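Local coordinates for fusolin (Unidentified entomopoxvirus, PDB 4OW5), which forms the crystalline spindles that enhance entomopoxvirus virulence and, as a chitin-binding relative of lytic polysaccharide monooxygenases, probably acts on chitin, at residues 60-65 / 109-114; 70-75 / 103-108; 86-91 / 165-170; 117-122 / 206-211. All blocks are in the same frame, centred on the assembly; numbering follows the deposited sequence.

Contact 1 (60-65 / 109-114). With EDO (1,2-ethanediol), chain H.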
# COMPACT_ATOMS: atom_id res chain seq x y z
N GLN A 60 -30.75 -7.87 -2.51
CA GLN A 60 -30.41 -9.27 -2.83
C GLN A 60 -30.35 -9.45 -4.34
O GLN A 60 -29.49 -10.20 -4.80
CB GLN A 60 -31.37 -10.28 -2.19
CG GLN A 60 -31.20 -10.31 -0.70
CD GLN A 60 -32.24 -11.10 0.04
OE1 GLN A 60 -33.17 -11.64 -0.54
NE2 GLN A 60 -32.09 -11.17 1.35
N TYR A 61 -31.20 -8.74 -5.10
CA TYR A 61 -31.19 -8.78 -6.57
C TYR A 61 -29.84 -8.30 -7.10
O TYR A 61 -29.30 -8.86 -8.06
CB TYR A 61 -32.32 -7.93 -7.15
CG TYR A 61 -32.36 -7.87 -8.66
CD1 TYR A 61 -31.68 -6.87 -9.35
CD2 TYR A 61 -33.20 -8.70 -9.39
CE1 TYR A 61 -31.76 -6.76 -10.73
CE2 TYR A 61 -33.28 -8.61 -10.78
CZ TYR A 61 -32.59 -7.61 -11.44
OH TYR A 61 -32.70 -7.48 -12.80
N MET A 62 -29.28 -7.27 -6.48
CA MET A 62 -27.96 -6.76 -6.88
C MET A 62 -26.88 -7.87 -6.76
O MET A 62 -26.02 -8.01 -7.63
CB MET A 62 -27.62 -5.54 -6.01
CG MET A 62 -26.21 -5.09 -6.12
SD MET A 62 -25.78 -3.63 -5.12
CE MET A 62 -26.34 -4.11 -3.58
N PHE A 63 -26.91 -8.66 -5.68
CA PHE A 63 -25.93 -9.74 -5.49
C PHE A 63 -26.20 -10.99 -6.37
O PHE A 63 -25.27 -11.58 -6.94
CB PHE A 63 -25.91 -10.19 -4.01
CG PHE A 63 -25.08 -9.36 -3.08
CD1 PHE A 63 -25.19 -7.99 -3.05
CD2 PHE A 63 -24.30 -9.96 -2.12
CE1 PHE A 63 -24.43 -7.22 -2.16
CE2 PHE A 63 -23.61 -9.21 -1.18
CZ PHE A 63 -23.63 -7.85 -1.25
N GLN A 64 -27.47 -11.42 -6.40
CA GLN A 64 -27.91 -12.58 -7.18
C GLN A 64 -27.65 -12.42 -8.65
O GLN A 64 -27.36 -13.41 -9.31
CB GLN A 64 -29.42 -12.82 -6.98
CG GLN A 64 -29.98 -14.07 -7.71
CD GLN A 64 -31.44 -13.99 -8.09
OE1 GLN A 64 -31.93 -12.96 -8.57
NE2 GLN A 64 -32.12 -15.12 -8.05
N GLN A 65 -27.77 -11.19 -9.19
CA GLN A 65 -27.59 -10.96 -10.64
C GLN A 65 -26.15 -10.64 -10.99
O GLN A 65 -25.91 -9.80 -11.84
CB GLN A 65 -28.51 -9.81 -11.08
CG GLN A 65 -29.99 -10.15 -10.97
CD GLN A 65 -30.40 -11.21 -11.97
OE1 GLN A 65 -30.31 -11.01 -13.19
NE2 GLN A 65 -30.72 -12.39 -11.51
N THR A 109 -26.19 0.03 -7.72
CA THR A 109 -25.35 1.17 -7.32
C THR A 109 -24.59 1.01 -6.03
O THR A 109 -23.62 1.73 -5.85
CB THR A 109 -26.11 2.48 -7.28
OG1 THR A 109 -27.15 2.39 -6.32
CG2 THR A 109 -26.63 2.87 -8.62
N GLY A 110 -24.93 0.03 -5.19
CA GLY A 110 -24.14 -0.25 -4.00
C GLY A 110 -22.73 -0.66 -4.37
O GLY A 110 -21.78 -0.35 -3.67
N MET A 111 -22.56 -1.27 -5.56
CA MET A 111 -21.25 -1.72 -6.03
C MET A 111 -20.35 -0.55 -6.44
O MET A 111 -19.16 -0.78 -6.64
CB MET A 111 -21.41 -2.74 -7.18
CG MET A 111 -22.07 -4.06 -6.70
SD MET A 111 -21.06 -4.91 -5.44
CE MET A 111 -22.26 -6.09 -4.76
N ASP A 112 -20.85 0.69 -6.49
CA ASP A 112 -20.03 1.86 -6.86
C ASP A 112 -19.67 2.72 -5.65
O ASP A 112 -19.05 3.77 -5.83
CB ASP A 112 -20.74 2.70 -7.92
CG ASP A 112 -20.52 2.12 -9.28
OD1 ASP A 112 -19.36 2.24 -9.82
OD2 ASP A 112 -21.47 1.56 -9.83
N VAL A 113 -19.97 2.29 -4.41
CA VAL A 113 -19.52 3.05 -3.27
C VAL A 113 -17.98 2.90 -3.19
O VAL A 113 -17.43 1.92 -3.66
CB VAL A 113 -20.20 2.65 -1.93
CG1 VAL A 113 -21.71 2.80 -1.98
CG2 VAL A 113 -19.79 1.27 -1.49
N SER A 114 -17.32 3.86 -2.58
CA SER A 114 -15.89 3.84 -2.41
C SER A 114 -15.56 3.33 -1.00
O SER A 114 -16.39 3.38 -0.10
CB SER A 114 -15.29 5.22 -2.68
OG SER A 114 -15.87 6.22 -1.87
C1 EDO H . -16.59 2.34 -8.18
O1 EDO H . -17.18 3.47 -8.71
C2 EDO H . -16.19 2.51 -6.71
O2 EDO H . -15.09 1.65 -6.54

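Contact 2 (70-75 / 103-108)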
# COMPACT_ATOMS: atom_id res chain seq x y z
N ALA A 70 -25.17 -5.63 -16.76
CA ALA A 70 -25.29 -5.32 -18.17
C ALA A 70 -26.04 -4.05 -18.47
O ALA A 70 -26.84 -3.57 -17.66
CB ALA A 70 -26.02 -6.47 -18.85
N ALA A 71 -25.79 -3.56 -19.69
CA ALA A 71 -26.41 -2.38 -20.27
C ALA A 71 -26.60 -2.60 -21.77
O ALA A 71 -25.77 -3.25 -22.42
CB ALA A 71 -25.57 -1.14 -20.03
N LEU A 72 -27.69 -2.10 -22.31
CA LEU A 72 -28.03 -2.28 -23.73
C LEU A 72 -27.59 -1.06 -24.49
O LEU A 72 -28.08 0.03 -24.24
CB LEU A 72 -29.55 -2.51 -23.91
CG LEU A 72 -30.14 -3.63 -23.05
CD1 LEU A 72 -31.64 -3.71 -23.26
CD2 LEU A 72 -29.45 -4.96 -23.33
N ALA A 73 -26.67 -1.24 -25.43
CA ALA A 73 -26.16 -0.16 -26.24
C ALA A 73 -26.97 0.02 -27.52
O ALA A 73 -26.84 1.07 -28.15
CB ALA A 73 -24.71 -0.41 -26.59
N GLY A 74 -27.76 -0.97 -27.92
CA GLY A 74 -28.47 -0.92 -29.19
C GLY A 74 -27.52 -1.21 -30.34
O GLY A 74 -26.40 -1.67 -30.11
N PRO A 75 -27.91 -0.90 -31.59
CA PRO A 75 -27.05 -1.25 -32.73
C PRO A 75 -25.73 -0.47 -32.83
O PRO A 75 -24.81 -0.98 -33.45
CB PRO A 75 -27.93 -1.00 -33.95
CG PRO A 75 -29.05 -0.19 -33.50
CD PRO A 75 -29.23 -0.38 -32.03
N ARG A 103 -36.85 -3.86 -13.47
CA ARG A 103 -36.01 -5.03 -13.64
C ARG A 103 -36.24 -5.72 -14.98
O ARG A 103 -37.38 -6.10 -15.24
CB ARG A 103 -36.35 -6.03 -12.57
CG ARG A 103 -35.90 -5.64 -11.24
CD ARG A 103 -36.41 -6.64 -10.26
NE ARG A 103 -35.96 -6.31 -8.91
CZ ARG A 103 -36.30 -6.98 -7.82
NH1 ARG A 103 -37.10 -8.03 -7.90
NH2 ARG A 103 -35.83 -6.62 -6.65
N PRO A 104 -35.22 -5.97 -15.79
CA PRO A 104 -33.81 -5.54 -15.64
C PRO A 104 -33.69 -4.00 -15.80
O PRO A 104 -34.60 -3.38 -16.34
CB PRO A 104 -33.10 -6.32 -16.75
CG PRO A 104 -34.14 -6.63 -17.78
CD PRO A 104 -35.46 -6.68 -17.07
N PHE A 105 -32.63 -3.36 -15.26
CA PHE A 105 -31.48 -3.98 -14.63
C PHE A 105 -31.46 -3.73 -13.10
O PHE A 105 -30.47 -4.05 -12.45
CB PHE A 105 -30.20 -3.48 -15.31
CG PHE A 105 -30.08 -4.03 -16.71
CD1 PHE A 105 -30.48 -3.28 -17.80
CD2 PHE A 105 -29.70 -5.35 -16.92
CE1 PHE A 105 -30.44 -3.82 -19.09
CE2 PHE A 105 -29.64 -5.88 -18.22
CZ PHE A 105 -30.05 -5.11 -19.29
N GLY A 106 -32.56 -3.24 -12.53
CA GLY A 106 -32.66 -3.00 -11.09
C GLY A 106 -31.74 -1.89 -10.65
O GLY A 106 -31.34 -1.06 -11.46
N ASP A 107 -31.35 -1.92 -9.37
CA ASP A 107 -30.41 -0.97 -8.78
C ASP A 107 -29.18 -1.76 -8.28
O ASP A 107 -29.30 -2.56 -7.35
CB ASP A 107 -31.04 -0.17 -7.66
CG ASP A 107 -30.14 0.93 -7.12
OD1 ASP A 107 -28.90 0.76 -7.13
OD2 ASP A 107 -30.68 1.96 -6.68
N LYS A 108 -28.02 -1.53 -8.90
CA LYS A 108 -26.78 -2.20 -8.50
C LYS A 108 -25.75 -1.18 -8.02
O LYS A 108 -24.57 -1.53 -7.87
CB LYS A 108 -26.22 -3.04 -9.65
CG LYS A 108 -27.15 -4.20 -10.05
CD LYS A 108 -26.77 -4.75 -11.36
CE LYS A 108 -27.58 -5.94 -11.79
NZ LYS A 108 -28.26 -5.63 -13.07
O HOH W 1 -26.55 -3.85 -14.74

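Contact 3 (86-91 / 165-170). With EDO (1,2-ethanediol), chain H.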
# COMPACT_ATOMS: atom_id res chain seq x y z
N ASN A 86 -24.12 7.65 -23.01
CA ASN A 86 -25.52 7.19 -22.96
C ASN A 86 -25.74 5.81 -22.35
O ASN A 86 -26.81 5.57 -21.81
CB ASN A 86 -26.08 7.14 -24.40
CG ASN A 86 -26.02 8.44 -25.15
OD1 ASN A 86 -26.24 9.51 -24.57
ND2 ASN A 86 -25.73 8.39 -26.45
N VAL A 87 -24.80 4.89 -22.49
CA VAL A 87 -25.05 3.51 -22.07
C VAL A 87 -24.55 3.30 -20.65
O VAL A 87 -25.32 2.86 -19.80
CB VAL A 87 -24.41 2.53 -23.08
CG1 VAL A 87 -24.78 1.09 -22.77
CG2 VAL A 87 -24.82 2.88 -24.50
N VAL A 88 -23.28 3.63 -20.41
CA VAL A 88 -22.67 3.55 -19.06
C VAL A 88 -21.97 4.91 -18.77
O VAL A 88 -20.74 4.98 -18.70
CB VAL A 88 -21.73 2.34 -18.88
CG1 VAL A 88 -21.32 2.17 -17.41
CG2 VAL A 88 -22.38 1.08 -19.42
N PRO A 89 -22.78 5.98 -18.61
CA PRO A 89 -22.20 7.30 -18.33
C PRO A 89 -21.63 7.40 -16.92
O PRO A 89 -20.68 8.14 -16.71
CB PRO A 89 -23.38 8.24 -18.56
CG PRO A 89 -24.58 7.44 -18.26
CD PRO A 89 -24.24 6.06 -18.76
N ASN A 90 -22.21 6.68 -15.96
CA ASN A 90 -21.73 6.72 -14.59
C ASN A 90 -22.20 5.43 -13.90
O ASN A 90 -22.80 4.59 -14.57
CB ASN A 90 -22.21 8.00 -13.91
CG ASN A 90 -23.64 8.32 -14.22
OD1 ASN A 90 -24.53 7.52 -13.98
ND2 ASN A 90 -23.89 9.47 -14.82
N TYR A 91 -21.83 5.21 -12.63
CA TYR A 91 -22.12 3.96 -11.91
C TYR A 91 -21.56 2.78 -12.72
O TYR A 91 -22.26 1.82 -13.07
CB TYR A 91 -23.62 3.81 -11.65
CG TYR A 91 -24.15 4.79 -10.63
CD1 TYR A 91 -23.76 4.72 -9.31
CD2 TYR A 91 -24.97 5.85 -11.01
CE1 TYR A 91 -24.27 5.59 -8.35
CE2 TYR A 91 -25.41 6.79 -10.08
CZ TYR A 91 -25.09 6.63 -8.74
OH TYR A 91 -25.59 7.46 -7.77
N VAL A 165 -15.25 5.01 -9.91
CA VAL A 165 -14.53 4.71 -11.15
C VAL A 165 -15.25 5.46 -12.27
O VAL A 165 -16.48 5.35 -12.37
CB VAL A 165 -14.51 3.17 -11.43
CG1 VAL A 165 -14.04 2.88 -12.85
CG2 VAL A 165 -13.63 2.43 -10.42
N THR A 166 -14.52 6.16 -13.13
CA THR A 166 -15.08 6.90 -14.27
C THR A 166 -14.28 6.60 -15.54
O THR A 166 -13.12 6.22 -15.44
CB THR A 166 -15.05 8.43 -13.98
OG1 THR A 166 -13.71 8.87 -13.92
CG2 THR A 166 -15.81 8.81 -12.70
N TRP A 167 -14.88 6.85 -16.72
CA TRP A 167 -14.19 6.61 -17.99
C TRP A 167 -12.92 7.49 -18.09
O TRP A 167 -11.91 7.01 -18.61
CB TRP A 167 -15.12 6.80 -19.20
CG TRP A 167 -16.17 5.75 -19.33
CD1 TRP A 167 -17.51 5.87 -19.05
CD2 TRP A 167 -15.98 4.41 -19.79
NE1 TRP A 167 -18.15 4.69 -19.32
CE2 TRP A 167 -17.24 3.76 -19.74
CE3 TRP A 167 -14.86 3.65 -20.10
CZ2 TRP A 167 -17.41 2.44 -20.14
CZ3 TRP A 167 -15.04 2.33 -20.49
CH2 TRP A 167 -16.31 1.75 -20.55
N GLN A 168 -12.91 8.70 -17.48
CA GLN A 168 -11.73 9.57 -17.52
C GLN A 168 -10.58 9.02 -16.68
O GLN A 168 -9.46 9.47 -16.85
CB GLN A 168 -12.08 11.01 -17.11
CG GLN A 168 -13.01 11.69 -18.11
CD GLN A 168 -14.45 11.67 -17.62
OE1 GLN A 168 -14.91 10.73 -16.96
NE2 GLN A 168 -15.19 12.72 -17.92
N GLN A 169 -10.83 8.05 -15.77
CA GLN A 169 -9.77 7.40 -14.99
C GLN A 169 -9.38 6.02 -15.50
O GLN A 169 -8.60 5.37 -14.82
CB GLN A 169 -10.23 7.23 -13.53
CG GLN A 169 -10.39 8.56 -12.83
CD GLN A 169 -10.99 8.29 -11.47
OE1 GLN A 169 -12.17 7.89 -11.35
NE2 GLN A 169 -10.16 8.40 -10.44
N LEU A 170 -9.87 5.59 -16.68
CA LEU A 170 -9.61 4.29 -17.27
C LEU A 170 -8.75 4.38 -18.55
O LEU A 170 -9.01 5.19 -19.41
CB LEU A 170 -10.96 3.61 -17.62
CG LEU A 170 -11.75 3.10 -16.43
CD1 LEU A 170 -13.11 2.62 -16.87
CD2 LEU A 170 -10.97 2.09 -15.62
C1 EDO H . -16.59 2.34 -8.18
O1 EDO H . -17.18 3.47 -8.71
C2 EDO H . -16.19 2.51 -6.71
O2 EDO H . -15.09 1.65 -6.54
O HOH W 2 -17.49 8.33 -16.58

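Contact 4 (117-122 / 206-211)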
# COMPACT_ATOMS: atom_id res chain seq x y z
N TRP A 117 -12.40 -2.03 -0.70
CA TRP A 117 -12.82 -3.21 -1.46
C TRP A 117 -11.72 -4.26 -1.40
O TRP A 117 -10.56 -3.89 -1.49
CB TRP A 117 -13.14 -2.87 -2.91
CG TRP A 117 -14.43 -2.11 -3.05
CD1 TRP A 117 -14.58 -0.76 -3.18
CD2 TRP A 117 -15.74 -2.66 -3.00
NE1 TRP A 117 -15.91 -0.46 -3.34
CE2 TRP A 117 -16.65 -1.59 -3.13
CE3 TRP A 117 -16.24 -3.97 -2.87
CZ2 TRP A 117 -18.02 -1.78 -3.14
CZ3 TRP A 117 -17.61 -4.15 -2.88
CH2 TRP A 117 -18.48 -3.08 -3.02
N THR A 118 -12.07 -5.54 -1.18
CA THR A 118 -11.08 -6.60 -1.04
C THR A 118 -10.50 -6.91 -2.41
O THR A 118 -11.26 -7.31 -3.30
CB THR A 118 -11.65 -7.85 -0.38
OG1 THR A 118 -12.16 -7.50 0.89
CG2 THR A 118 -10.58 -8.98 -0.23
N PRO A 119 -9.17 -6.79 -2.58
CA PRO A 119 -8.59 -7.10 -3.88
C PRO A 119 -8.04 -8.48 -4.00
O PRO A 119 -7.72 -9.13 -3.02
CB PRO A 119 -7.45 -6.10 -3.96
CG PRO A 119 -6.91 -6.11 -2.51
CD PRO A 119 -8.15 -6.26 -1.65
N THR A 120 -7.83 -8.89 -5.24
CA THR A 120 -7.01 -10.03 -5.58
C THR A 120 -5.57 -9.56 -5.35
O THR A 120 -5.18 -8.53 -5.91
CB THR A 120 -7.23 -10.45 -7.04
OG1 THR A 120 -8.54 -11.01 -7.17
CG2 THR A 120 -6.12 -11.43 -7.54
N VAL A 121 -4.80 -10.30 -4.57
CA VAL A 121 -3.42 -9.94 -4.24
C VAL A 121 -2.46 -10.73 -5.09
O VAL A 121 -2.33 -11.93 -4.89
CB VAL A 121 -3.15 -10.18 -2.74
CG1 VAL A 121 -1.69 -9.89 -2.40
CG2 VAL A 121 -4.11 -9.35 -1.87
N ILE A 122 -1.75 -10.05 -5.99
CA ILE A 122 -0.78 -10.68 -6.88
C ILE A 122 0.65 -10.39 -6.37
O ILE A 122 1.11 -9.26 -6.45
CB ILE A 122 -1.00 -10.16 -8.34
CG1 ILE A 122 -2.49 -10.43 -8.76
CG2 ILE A 122 0.03 -10.83 -9.33
CD1 ILE A 122 -2.85 -9.96 -10.05
N GLN A 206 1.65 0.83 -7.84
CA GLN A 206 2.13 0.82 -6.46
C GLN A 206 0.97 0.94 -5.48
O GLN A 206 1.21 0.99 -4.30
CB GLN A 206 3.13 1.98 -6.28
CG GLN A 206 4.26 1.99 -7.34
CD GLN A 206 4.97 0.65 -7.46
OE1 GLN A 206 5.31 0.01 -6.46
NE2 GLN A 206 5.29 0.22 -8.68
N THR A 207 -0.27 1.00 -5.95
CA THR A 207 -1.47 1.13 -5.14
C THR A 207 -2.53 0.15 -5.61
O THR A 207 -2.47 -0.36 -6.73
CB THR A 207 -2.00 2.56 -5.28
OG1 THR A 207 -2.18 2.81 -6.67
CG2 THR A 207 -1.06 3.60 -4.70
N GLN A 208 -3.55 -0.02 -4.79
CA GLN A 208 -4.68 -0.85 -5.15
C GLN A 208 -5.39 -0.20 -6.34
O GLN A 208 -5.53 1.02 -6.38
CB GLN A 208 -5.61 -1.04 -3.96
CG GLN A 208 -6.79 -1.88 -4.30
CD GLN A 208 -7.57 -2.36 -3.13
OE1 GLN A 208 -7.09 -2.45 -2.00
NE2 GLN A 208 -8.82 -2.64 -3.37
N PHE A 209 -5.71 -1.00 -7.35
CA PHE A 209 -6.30 -0.50 -8.58
C PHE A 209 -7.50 -1.33 -8.99
O PHE A 209 -7.83 -2.34 -8.37
CB PHE A 209 -5.23 -0.48 -9.69
CG PHE A 209 -4.64 -1.80 -10.06
CD1 PHE A 209 -3.60 -2.34 -9.32
CD2 PHE A 209 -5.11 -2.51 -11.15
CE1 PHE A 209 -2.99 -3.53 -9.72
CE2 PHE A 209 -4.56 -3.73 -11.50
CZ PHE A 209 -3.47 -4.22 -10.81
N VAL A 210 -8.15 -0.89 -10.05
CA VAL A 210 -9.33 -1.52 -10.61
C VAL A 210 -9.05 -1.86 -12.06
O VAL A 210 -8.43 -1.07 -12.80
CB VAL A 210 -10.62 -0.61 -10.46
CG1 VAL A 210 -11.76 -1.06 -11.38
CG2 VAL A 210 -11.08 -0.57 -9.02
N LEU A 211 -9.47 -3.06 -12.44
CA LEU A 211 -9.51 -3.54 -13.82
C LEU A 211 -10.97 -3.52 -14.21
O LEU A 211 -11.81 -3.92 -13.40
CB LEU A 211 -8.88 -4.93 -13.98
CG LEU A 211 -7.37 -4.97 -13.70
CD1 LEU A 211 -6.83 -6.36 -13.66
CD2 LEU A 211 -6.61 -4.17 -14.72
O HOH W 3 -8.67 -2.38 0.28

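Contact 1 (60-65 / 109-114)
In the helical region that packs beside the beta-sheet core of this lytic polysaccharide monooxygenase domain, the last turn of helix 52-64 meets a short 3-10 turn, Thr109 to Asp112, through Met62 and Phe63 on one side and Gly110 and Met111 on the other. Met62 reaches straight across, its CG anti to the backbone N (chi1 169°) and the chain extended as far as the sulfur. Its SD lies 3.8 Å from Gly110 N, over a turn that has no side chain at this point, and 4.1 Å from Met111 CG. Beyond the sulfur the chain bends, leaving CE in the plane of the Phe63 ring at its edge. Met111 folds back at chi2 (-62°), which carries its CE to 3.6 Å from Phe63 CE1; the two side chains cross at about a right angle. The contact is thus a small apolar cluster of two thioethers and a ring. Backbone bonds shape the turn itself, among them Asp112 N to Thr109 O at 3.0 Å. Around the cluster, Phe20 meets the ring of Phe63, Cys14 of helix 10-17 touches both Phe63 and Met111, and Val41 of helix 32-47 packs on Met62.

Contact 2 (70-75 / 103-108)
Phe105 presses its ring against Ala70 at the start of strand 70-72, and the ring carries most of this contact. A chi1 of -70° places it under Ala70 O, which stands over its centre, 3.4 Å from Phe105 CG. Pro104 CB lies on the opposite face, offset toward the rim. The peptide bonds before Pro104 and Phe105 are two successive cis peptides, consistent with the proline folding back against the ring. At the periphery Ala70 CB comes within 3.7 Å of Phe105 CE2, while Leu72 CG meets the ring edge, 4.0 Å from CE1. Lys108 runs out almost straight before its last bond swings NZ round to Phe105 O, at 2.8 Å, in the carbonyl plane and on a lone pair. The same ammonium donates to a water 3.0 Å from NZ, and that water lies 2.9 Å from Ala70 O. Glu68 O also accepts from NZ, and Tyr69 makes a cation-pi contact with the lysine. Three acceptors and an aromatic ring would favour the charged form of Lys108, and the water, where it donates to Ala70 O, probably draws electron density from the oxygen that faces the phenyl ring.

Contact 3 (86-91 / 165-170)
The indole NE1 of Trp167 gives its hydrogen to Val88 O over 2.7 Å, with an N-H...O angle of 153°. The acceptor lies almost exactly in the plane of the indole, at the pyrrole edge, and the donor approaches nearly along the C=O axis, at 161°. Trp167 can deliver this edge because its first torsion (-70°) turns CG to the side of its own backbone N, which sets the NE1 edge against Val88 O. The valine side chain stays more distant, with CB 4.3 Å from Trp167 NE1, and the hydrogen bond is the closest approach between the two segments. A water adds a second connection, donating to Pro89 O at 3.2 Å and accepting from Trp167 N at 3.0 Å. In the fold, the bond ties the segment just leaving helix 80-87 to the 3-10 turn that leads into strand 170-176, a strand of the mixed sheet in the fibronectin type III-like core. Two tyrosines of that sheet, Tyr152 and Tyr212, meet the indole edge-to-face, and Tyr212 also touches Val88. The turn is closed by Gln169 N to Thr166 O at 2.9 Å and by Leu170 N to Trp167 O at 3.1 Å. Two residues before the turn, Val165 N donates to O1 of a 1,2-ethanediol, 2.7 Å away and probably from the crystallisation liquor; the diol is also bonded to Asp112 OD1 and Arg10 NH1.

Contact 4 (117-122 / 206-211)
Gln208 NE2 donates to Trp117 O at 2.9 Å, and the bond is close to straight, with an N-H...O angle of 165°. The oxygen lies near the plane of the glutamine amide, but seen from the acceptor the geometry is less regular: NE2 sits above the carbonyl plane, 36° out of it. A water closes the arrangement from another direction, giving one hydrogen to Trp117 O at 3.0 Å and the other to Gln208 OE1 at 2.8 Å. Both ends of the amide are therefore engaged, NE2 directly and OE1 through the water, which fixes its rotation about the last torsion. Pro119 backs the group, its CB and CG resting over one flat side of the amide, with CB 3.8 Å from Gln208 CD and CG 3.7 Å from OE1. Gln208 reaches Trp117 because a chi1 of 179° points its chain back from the amide nitrogen of its own backbone and the chain beyond is extended.

Further out, Trp117 is held through NE1 by Val113 O, and its indole makes a cation-pi contact with Arg10. Strand 223-234 shares backbone hydrogen bonds with both segments, Ile232 with Thr120 and Ile122, Val231 with Phe209. At the start of strand 120-123, Thr120 OG1 is hydrogen-bonded to Tyr345 OH of the second subunit. The glutamine thus bridges the approaches to two strands, 120-123 parallel and 209-217 antiparallel to the strand they share, in the mixed sheet of a fibronectin type III-like monooxygenase core.

Overall arrangement
Contacts 1 and 2 are neighbours, with centres about 14 Å apart: Met62 SD lies 3.7 Å from Lys108 O, and contact 2 is nested within the chain loop that contact 1 closes. Contact 3 joins contact 2 where Val87 CG1 packs 3.6 Å from Ala71 CB, and it shares a 1,2-ethanediol with contact 1. Contact 4, about 19 Å from both contact 1 and contact 3 between centres, touches each lightly, through Trp117 and Val210. Contact 2 lies nearest the metal site: the side chain of Ala70 is about 6 Å from that of His1 and about 9 Å from that of His144, though no metal is bound in this chain.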